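Local coordinates for protein serine acetyltransferase (PDB 3F1X) that probably works as an acyltransferase in amino-acid biosynthesis, transferring an acetyl group to serine, and carries a left-handed parallel beta-helix, at residues I177-T182 and I193-Q198; K224-V229 and I259-A264. One frame throughout, in Å; residues are numbered along the deposited sequence.

Interaction 1 of 2, residues I177-T182 and I193-Q198; sequences IPRFIT and IHPGAQ
Pro-178 and Pro-195 meet CB to CB at 3.8 Å where helix 177-189, the last of the helical domain, lies beside the first turn of the left-handed parallel beta-helix. His-194 to Ala-197 make that corner as a type I turn.

From CB, the Arg-179 chain leaves the helix with CG anti to the backbone N, and a bend at chi2 (57°) brings CD to 4.0 Å from Pro-195 CD. Beyond it, NE is drawn into a salt bridge with Glu-183. The guanidinium ends beside His-194: ND1 of the ring lies over one guanidinium face, while Arg-179 NH1 sits at the edge of the imidazole, near its plane, 3.8 Å from His-194 CE1. With the planes 57° apart, the approach is inclined, not stacked. The second subunit also packs here, through Tyr-154 on Arg-179 and Ala-143 on His-194.

Thr-182 makes the contact one helical turn further on. Its CG2, anti to the carbonyl carbon, touches Ile-193 O at 3.1 Å, and OG1 lies 3.4 Å from Pro-195 CD. No direct hydrogen bond joins the segments; instead, one water donates to Thr-182 O (2.8 Å) and accepts from Ile-193 N (2.9 Å).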
ATOM      1  N   ILE A 177       0.301 -26.857   4.508  1.00 18.47           N
ATOM      2  CA  ILE A 177       1.140 -25.720   4.841  1.00 18.77           C
ATOM      3  C   ILE A 177       2.652 -25.938   4.682  1.00 17.84           C
ATOM      4  O   ILE A 177       3.348 -25.045   4.199  1.00 20.13           O
ATOM      5  CB  ILE A 177       0.843 -25.226   6.269  1.00 18.09           C
ATOM      6  CG1 ILE A 177      -0.625 -24.798   6.366  1.00 20.78           C
ATOM      7  CG2 ILE A 177       1.724 -24.053   6.621  1.00 18.14           C
ATOM      8  CD1 ILE A 177      -1.041 -23.777   5.312  1.00 21.77           C
ATOM      9  N   PRO A 178       3.183 -27.110   5.076  1.00 16.47           N
ATOM     10  CA  PRO A 178       4.635 -27.320   4.924  1.00 16.21           C
ATOM     11  C   PRO A 178       5.139 -27.212   3.480  1.00 16.18           C
ATOM     12  O   PRO A 178       6.152 -26.568   3.217  1.00 15.80           O
ATOM     13  CB  PRO A 178       4.848 -28.723   5.498  1.00 16.72           C
ATOM     14  CG  PRO A 178       3.741 -28.836   6.532  1.00 15.12           C
ATOM     15  CD  PRO A 178       2.558 -28.241   5.785  1.00 15.38           C
ATOM     16  N   ARG A 179       4.425 -27.840   2.553  1.00 15.60           N
ATOM     17  CA  ARG A 179       4.801 -27.814   1.144  1.00 17.63           C
ATOM     18  C   ARG A 179       4.682 -26.388   0.604  1.00 18.39           C
ATOM     19  O   ARG A 179       5.484 -25.942  -0.216  1.00 18.14           O
ATOM     20  CB  ARG A 179       3.904 -28.766   0.348  1.00 19.07           C
ATOM     21  CG  ARG A 179       4.322 -28.980  -1.099  1.00 21.97           C
ATOM     22  CD  ARG A 179       5.751 -29.498  -1.209  1.00 21.47           C
ATOM     23  NE  ARG A 179       6.162 -29.662  -2.607  1.00 26.89           N
ATOM     24  CZ  ARG A 179       5.810 -30.683  -3.386  1.00 26.45           C
ATOM     25  NH1 ARG A 179       5.038 -31.653  -2.915  1.00 24.38           N
ATOM     26  NH2 ARG A 179       6.228 -30.728  -4.645  1.00 27.81           N
ATOM     27  N   PHE A 180       3.666 -25.679   1.079  1.00 20.35           N
ATOM     28  CA  PHE A 180       3.439 -24.298   0.691  1.00 19.57           C
ATOM     29  C   PHE A 180       4.677 -23.497   1.038  1.00 17.84           C
ATOM     30  O   PHE A 180       5.190 -22.727   0.225  1.00 17.33           O
ATOM     31  CB  PHE A 180       2.267 -23.736   1.476  1.00 23.09           C
ATOM     32  CG  PHE A 180       1.129 -23.305   0.628  1.00 27.19           C
ATOM     33  CD1 PHE A 180       1.129 -22.047   0.031  1.00 29.04           C
ATOM     34  CD2 PHE A 180       0.044 -24.154   0.424  1.00 30.45           C
ATOM     35  CE1 PHE A 180       0.063 -21.635  -0.758  1.00 30.40           C
ATOM     36  CE2 PHE A 180      -1.031 -23.751  -0.366  1.00 31.20           C
ATOM     37  CZ  PHE A 180      -1.022 -22.486  -0.960  1.00 31.67           C
ATOM     38  N   ILE A 181       5.154 -23.684   2.260  1.00 16.69           N
ATOM     39  CA  ILE A 181       6.325 -22.973   2.730  1.00 15.38           C
ATOM     40  C   ILE A 181       7.607 -23.304   1.966  1.00 15.95           C
ATOM     41  O   ILE A 181       8.383 -22.392   1.660  1.00 14.80           O
ATOM     42  CB  ILE A 181       6.508 -23.196   4.256  1.00 15.25           C
ATOM     43  CG1 ILE A 181       5.370 -22.467   4.993  1.00 14.64           C
ATOM     44  CG2 ILE A 181       7.899 -22.731   4.710  1.00 13.65           C
ATOM     45  CD1 ILE A 181       5.407 -22.557   6.509  1.00 15.11           C
ATOM     46  N   THR A 182       7.846 -24.577   1.639  1.00 16.15           N
ATOM     47  CA  THR A 182       9.069 -24.894   0.901  1.00 16.52           C
ATOM     48  C   THR A 182       9.006 -24.414  -0.543  1.00 17.67           C
ATOM     49  O   THR A 182      10.017 -23.982  -1.095  1.00 18.07           O
ATOM     50  CB  THR A 182       9.422 -26.416   0.920  1.00 15.98           C
ATOM     51  OG1 THR A 182       8.321 -27.195   0.427  1.00 16.85           O
ATOM     52  CG2 THR A 182       9.793 -26.854   2.335  1.00 15.57           C
ATOM     53  N   ILE A 193      13.418 -28.019  -1.584  1.00 14.90           N
ATOM     54  CA  ILE A 193      13.596 -29.044  -0.555  1.00 14.46           C
ATOM     55  C   ILE A 193      12.220 -29.510  -0.082  1.00 15.83           C
ATOM     56  O   ILE A 193      11.442 -28.704   0.422  1.00 14.53           O
ATOM     57  CB  ILE A 193      14.344 -28.476   0.683  1.00 15.12           C
ATOM     58  CG1 ILE A 193      15.625 -27.760   0.252  1.00 12.22           C
ATOM     59  CG2 ILE A 193      14.678 -29.613   1.660  1.00 14.50           C
ATOM     60  CD1 ILE A 193      16.282 -26.955   1.366  1.00 13.70           C
ATOM     61  N   HIS A 194      11.917 -30.798  -0.240  1.00 15.00           N
ATOM     62  CA  HIS A 194      10.621 -31.322   0.203  1.00 15.92           C
ATOM     63  C   HIS A 194      10.617 -31.313   1.722  1.00 15.79           C
ATOM     64  O   HIS A 194      11.584 -31.724   2.352  1.00 14.63           O
ATOM     65  CB  HIS A 194      10.390 -32.753  -0.287  1.00 15.67           C
ATOM     66  CG  HIS A 194       9.020 -33.283   0.025  1.00 21.00           C
ATOM     67  ND1 HIS A 194       7.968 -33.205  -0.864  1.00 23.84           N
ATOM     68  CD2 HIS A 194       8.523 -33.870   1.142  1.00 20.16           C
ATOM     69  CE1 HIS A 194       6.884 -33.721  -0.310  1.00 24.63           C
ATOM     70  NE2 HIS A 194       7.194 -34.131   0.907  1.00 22.14           N
ATOM     71  N   PRO A 195       9.517 -30.853   2.330  1.00 16.72           N
ATOM     72  CA  PRO A 195       9.432 -30.801   3.787  1.00 17.56           C
ATOM     73  C   PRO A 195       9.696 -32.125   4.502  1.00 18.58           C
ATOM     74  O   PRO A 195      10.107 -32.132   5.657  1.00 18.24           O
ATOM     75  CB  PRO A 195       8.022 -30.247   4.031  1.00 16.71           C
ATOM     76  CG  PRO A 195       7.268 -30.635   2.818  1.00 15.44           C
ATOM     77  CD  PRO A 195       8.262 -30.394   1.714  1.00 16.13           C
ATOM     78  N   GLY A 196       9.486 -33.237   3.803  1.00 17.88           N
ATOM     79  CA  GLY A 196       9.704 -34.544   4.401  1.00 19.67           C
ATOM     80  C   GLY A 196      11.156 -34.990   4.450  1.00 21.21           C
ATOM     81  O   GLY A 196      11.491 -35.952   5.136  1.00 21.42           O
ATOM     82  N   ALA A 197      12.027 -34.314   3.715  1.00 19.13           N
ATOM     83  CA  ALA A 197      13.431 -34.693   3.738  1.00 19.42           C
ATOM     84  C   ALA A 197      13.936 -34.589   5.175  1.00 19.46           C
ATOM     85  O   ALA A 197      13.384 -33.837   5.975  1.00 19.28           O
ATOM     86  CB  ALA A 197      14.244 -33.770   2.835  1.00 18.05           C
ATOM     87  N   GLN A 198      14.974 -35.360   5.490  1.00 17.51           N
ATOM     88  CA  GLN A 198      15.585 -35.354   6.818  1.00 19.40           C
ATOM     89  C   GLN A 198      16.990 -34.792   6.622  1.00 17.64           C
ATOM     90  O   GLN A 198      17.775 -35.323   5.841  1.00 16.76           O
ATOM     91  CB  GLN A 198      15.639 -36.782   7.376  1.00 22.94           C
ATOM     92  CG  GLN A 198      16.280 -36.916   8.754  1.00 31.25           C
ATOM     93  CD  GLN A 198      15.489 -36.223   9.854  1.00 37.47           C
ATOM     94  OE1 GLN A 198      15.442 -34.991   9.926  1.00 38.75           O
ATOM     95  NE2 GLN A 198      14.861 -37.018  10.720  1.00 38.94           N
TER
HETATM   96  O   HOH W   1      12.446 -25.324  -1.013  1.00 16.28           O

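Interaction 2 of 2, residues K224-V229 and I259-A264; sequences KLYQGV and IVYSNA
Lys-224 pairs with Ile-259, and Leu-225 with Val-260, in parallel register, as successive coils of a left-handed parallel beta-helix do. Each strand runs into a type II turn, so the corners at 226-229 and 261-264 stack as well.

Hydrogen bonds tie both levels. Val-260 N donates to Lys-224 O and Tyr-226 N to Val-260 O, each at 3.1 Å. Between the turns, Asn-263 N reaches Gln-227 O in the carbonyl plane, at 2.8 Å and nearly straight (168°). In the same turn contact Asn-263 OD1 lies 3.2 Å from Gly-228 CA; Gly-228 has a positive phi, and a CB on it would collide with that oxygen. CA-H...O contacts add to the bonds, among them Ser-262 CA to Gln-227 O.

Apolar contacts make up the rest. On the sheet face that Leu-225 and Val-260 share, Leu-225 CD1 meets Val-260 CG2 at 3.8 Å, and Val-260 CG1 also meets Val-229 CG1 at 3.7 Å. Beside Ile-259, Tyr-226 and Tyr-261 lie side by side, pointing the same way, in an offset stack, centroids 4.8 Å apart and planes at 29°. Ile-259 CG2 touches both rings, at the edge of Tyr-226 and over a face of Tyr-261. An alanine in place of Tyr-226 would probably leave the Tyr-261 ring without its stacking partner and open a gap beside Ile-259 CG2.

Lys-234 of the third subunit packs on both tyrosines, and Thr-230 of that subunit is hydrogen-bonded to Ser-262 OG. Within the chain, strands 204-206 and 277-278 flank the pair in the same parallel sheet.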
ATOM      1  N   LYS A 224      27.503 -30.668   2.214  1.00 18.71           N
ATOM      2  CA  LYS A 224      27.465 -29.487   1.358  1.00 17.03           C
ATOM      3  C   LYS A 224      27.035 -29.866  -0.051  1.00 16.92           C
ATOM      4  O   LYS A 224      27.559 -30.806  -0.635  1.00 16.69           O
ATOM      5  CB  LYS A 224      28.845 -28.813   1.296  1.00 19.77           C
ATOM      6  CG  LYS A 224      28.899 -27.636   0.321  1.00 22.93           C
ATOM      7  CD  LYS A 224      30.293 -27.024   0.192  1.00 26.83           C
ATOM      8  CE  LYS A 224      30.718 -26.290   1.450  1.00 29.59           C
ATOM      9  NZ  LYS A 224      31.955 -25.480   1.207  1.00 31.35           N
ATOM     10  N   LEU A 225      26.074 -29.123  -0.582  1.00 15.66           N
ATOM     11  CA  LEU A 225      25.553 -29.351  -1.924  1.00 17.43           C
ATOM     12  C   LEU A 225      25.742 -28.075  -2.732  1.00 17.30           C
ATOM     13  O   LEU A 225      25.643 -26.976  -2.191  1.00 17.72           O
ATOM     14  CB  LEU A 225      24.057 -29.681  -1.857  1.00 18.20           C
ATOM     15  CG  LEU A 225      23.553 -31.128  -1.854  1.00 21.58           C
ATOM     16  CD1 LEU A 225      24.419 -32.040  -0.997  1.00 19.41           C
ATOM     17  CD2 LEU A 225      22.109 -31.114  -1.375  1.00 19.19           C
ATOM     18  N   TYR A 226      26.014 -28.225  -4.023  1.00 16.29           N
ATOM     19  CA  TYR A 226      26.193 -27.084  -4.907  1.00 16.35           C
ATOM     20  C   TYR A 226      24.961 -26.916  -5.794  1.00 16.59           C
ATOM     21  O   TYR A 226      24.050 -27.747  -5.770  1.00 16.52           O
ATOM     22  CB  TYR A 226      27.444 -27.281  -5.772  1.00 14.84           C
ATOM     23  CG  TYR A 226      28.720 -26.915  -5.053  1.00 15.94           C
ATOM     24  CD1 TYR A 226      29.343 -25.697  -5.293  1.00 16.48           C
ATOM     25  CD2 TYR A 226      29.292 -27.775  -4.118  1.00 14.00           C
ATOM     26  CE1 TYR A 226      30.519 -25.330  -4.617  1.00 16.54           C
ATOM     27  CE2 TYR A 226      30.469 -27.419  -3.431  1.00 17.12           C
ATOM     28  CZ  TYR A 226      31.073 -26.199  -3.687  1.00 17.94           C
ATOM     29  OH  TYR A 226      32.218 -25.833  -3.017  1.00 19.98           O
ATOM     30  N   GLN A 227      24.944 -25.835  -6.569  1.00 15.92           N
ATOM     31  CA  GLN A 227      23.843 -25.536  -7.476  1.00 14.73           C
ATOM     32  C   GLN A 227      23.542 -26.715  -8.405  1.00 16.71           C
ATOM     33  O   GLN A 227      24.448 -27.457  -8.799  1.00 16.29           O
ATOM     34  CB  GLN A 227      24.189 -24.307  -8.335  1.00 14.91           C
ATOM     35  CG  GLN A 227      25.480 -24.463  -9.158  1.00 14.89           C
ATOM     36  CD  GLN A 227      26.734 -24.041  -8.404  1.00 16.50           C
ATOM     37  OE1 GLN A 227      26.733 -23.958  -7.181  1.00 16.40           O
ATOM     38  NE2 GLN A 227      27.818 -23.782  -9.140  1.00 16.34           N
ATOM     39  N   GLY A 228      22.263 -26.869  -8.745  1.00 15.04           N
ATOM     40  CA  GLY A 228      21.827 -27.917  -9.653  1.00 16.17           C
ATOM     41  C   GLY A 228      21.866 -29.360  -9.170  1.00 15.95           C
ATOM     42  O   GLY A 228      21.550 -30.277  -9.928  1.00 14.28           O
ATOM     43  N   VAL A 229      22.250 -29.584  -7.922  1.00 16.09           N
ATOM     44  CA  VAL A 229      22.314 -30.943  -7.412  1.00 16.26           C
ATOM     45  C   VAL A 229      20.931 -31.515  -7.130  1.00 17.02           C
ATOM     46  O   VAL A 229      20.101 -30.869  -6.481  1.00 15.92           O
ATOM     47  CB  VAL A 229      23.161 -31.009  -6.131  1.00 15.53           C
ATOM     48  CG1 VAL A 229      23.000 -32.367  -5.465  1.00 17.84           C
ATOM     49  CG2 VAL A 229      24.616 -30.761  -6.480  1.00 14.52           C
ATOM     50  N   ILE A 259      30.211 -34.059  -0.002  1.00 16.59           N
ATOM     51  CA  ILE A 259      30.145 -32.877  -0.849  1.00 18.40           C
ATOM     52  C   ILE A 259      29.695 -33.337  -2.231  1.00 17.41           C
ATOM     53  O   ILE A 259      30.225 -34.310  -2.764  1.00 18.58           O
ATOM     54  CB  ILE A 259      31.523 -32.185  -1.006  1.00 17.72           C
ATOM     55  CG1 ILE A 259      32.065 -31.745   0.353  1.00 17.28           C
ATOM     56  CG2 ILE A 259      31.388 -30.969  -1.916  1.00 18.70           C
ATOM     57  CD1 ILE A 259      33.450 -31.113   0.269  1.00 20.34           C
ATOM     58  N   VAL A 260      28.704 -32.654  -2.797  1.00 16.94           N
ATOM     59  CA  VAL A 260      28.213 -32.982  -4.130  1.00 14.50           C
ATOM     60  C   VAL A 260      28.326 -31.711  -4.964  1.00 16.42           C
ATOM     61  O   VAL A 260      27.669 -30.706  -4.674  1.00 16.13           O
ATOM     62  CB  VAL A 260      26.741 -33.418  -4.117  1.00 14.72           C
ATOM     63  CG1 VAL A 260      26.354 -33.934  -5.492  1.00 11.98           C
ATOM     64  CG2 VAL A 260      26.512 -34.487  -3.047  1.00 14.69           C
ATOM     65  N   TYR A 261      29.163 -31.745  -5.993  1.00 16.98           N
ATOM     66  CA  TYR A 261      29.350 -30.570  -6.818  1.00 17.43           C
ATOM     67  C   TYR A 261      28.268 -30.325  -7.850  1.00 17.63           C
ATOM     68  O   TYR A 261      27.375 -31.142  -8.062  1.00 14.79           O
ATOM     69  CB  TYR A 261      30.718 -30.603  -7.491  1.00 17.96           C
ATOM     70  CG  TYR A 261      31.828 -30.336  -6.517  1.00 20.42           C
ATOM     71  CD1 TYR A 261      32.550 -31.376  -5.952  1.00 20.05           C
ATOM     72  CD2 TYR A 261      32.131 -29.035  -6.129  1.00 20.12           C
ATOM     73  CE1 TYR A 261      33.563 -31.131  -5.015  1.00 23.32           C
ATOM     74  CE2 TYR A 261      33.138 -28.777  -5.194  1.00 23.83           C
ATOM     75  CZ  TYR A 261      33.851 -29.834  -4.644  1.00 21.68           C
ATOM     76  OH  TYR A 261      34.864 -29.599  -3.743  1.00 24.56           O
ATOM     77  N   SER A 262      28.393 -29.175  -8.494  1.00 17.42           N
ATOM     78  CA  SER A 262      27.461 -28.670  -9.485  1.00 19.28           C
ATOM     79  C   SER A 262      26.766 -29.625 -10.453  1.00 18.54           C
ATOM     80  O   SER A 262      27.408 -30.397 -11.169  1.00 15.91           O
ATOM     81  CB  SER A 262      28.151 -27.564 -10.283  1.00 20.20           C
ATOM     82  OG  SER A 262      27.210 -26.909 -11.107  1.00 30.11           O
ATOM     83  N   ASN A 263      25.436 -29.533 -10.457  1.00 16.99           N
ATOM     84  CA  ASN A 263      24.554 -30.300 -11.330  1.00 16.50           C
ATOM     85  C   ASN A 263      24.530 -31.826 -11.269  1.00 16.61           C
ATOM     86  O   ASN A 263      23.888 -32.452 -12.105  1.00 17.14           O
ATOM     87  CB  ASN A 263      24.769 -29.860 -12.790  1.00 17.17           C
ATOM     88  CG  ASN A 263      24.204 -28.473 -13.066  1.00 16.82           C
ATOM     89  OD1 ASN A 263      23.154 -28.130 -12.551  1.00 14.61           O
ATOM     90  ND2 ASN A 263      24.892 -27.683 -13.888  1.00 19.49           N
ATOM     91  N   ALA A 264      25.198 -32.429 -10.290  1.00 15.96           N
ATOM     92  CA  ALA A 264      25.197 -33.885 -10.187  1.00 15.95           C
ATOM     93  C   ALA A 264      23.822 -34.413  -9.799  1.00 16.20           C
ATOM     94  O   ALA A 264      23.111 -33.798  -9.007  1.00 16.60           O
ATOM     95  CB  ALA A 264      26.233 -34.351  -9.174  1.00 14.59           C
TER

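Overall arrangement
From the N terminus, the chain first builds its helical domain, and interaction 1 forms where the last helix gives way to the beta-helix. It closes a short loop, with ten residues between 177-182 and 193-198, and sets the first corner beside that helix. Interaction 2 follows in series, neither nested in the first nor crossing it: the loop it closes runs from 224-229 through strands 230-232 and 253-254 to 259-264, one circuit lengthened by an excursion between those strands. The centres lie 20 Å apart and the nearest atoms about 7 Å. One contact thus joins domain to domain, the other coil to coil, and both reach the second subunit.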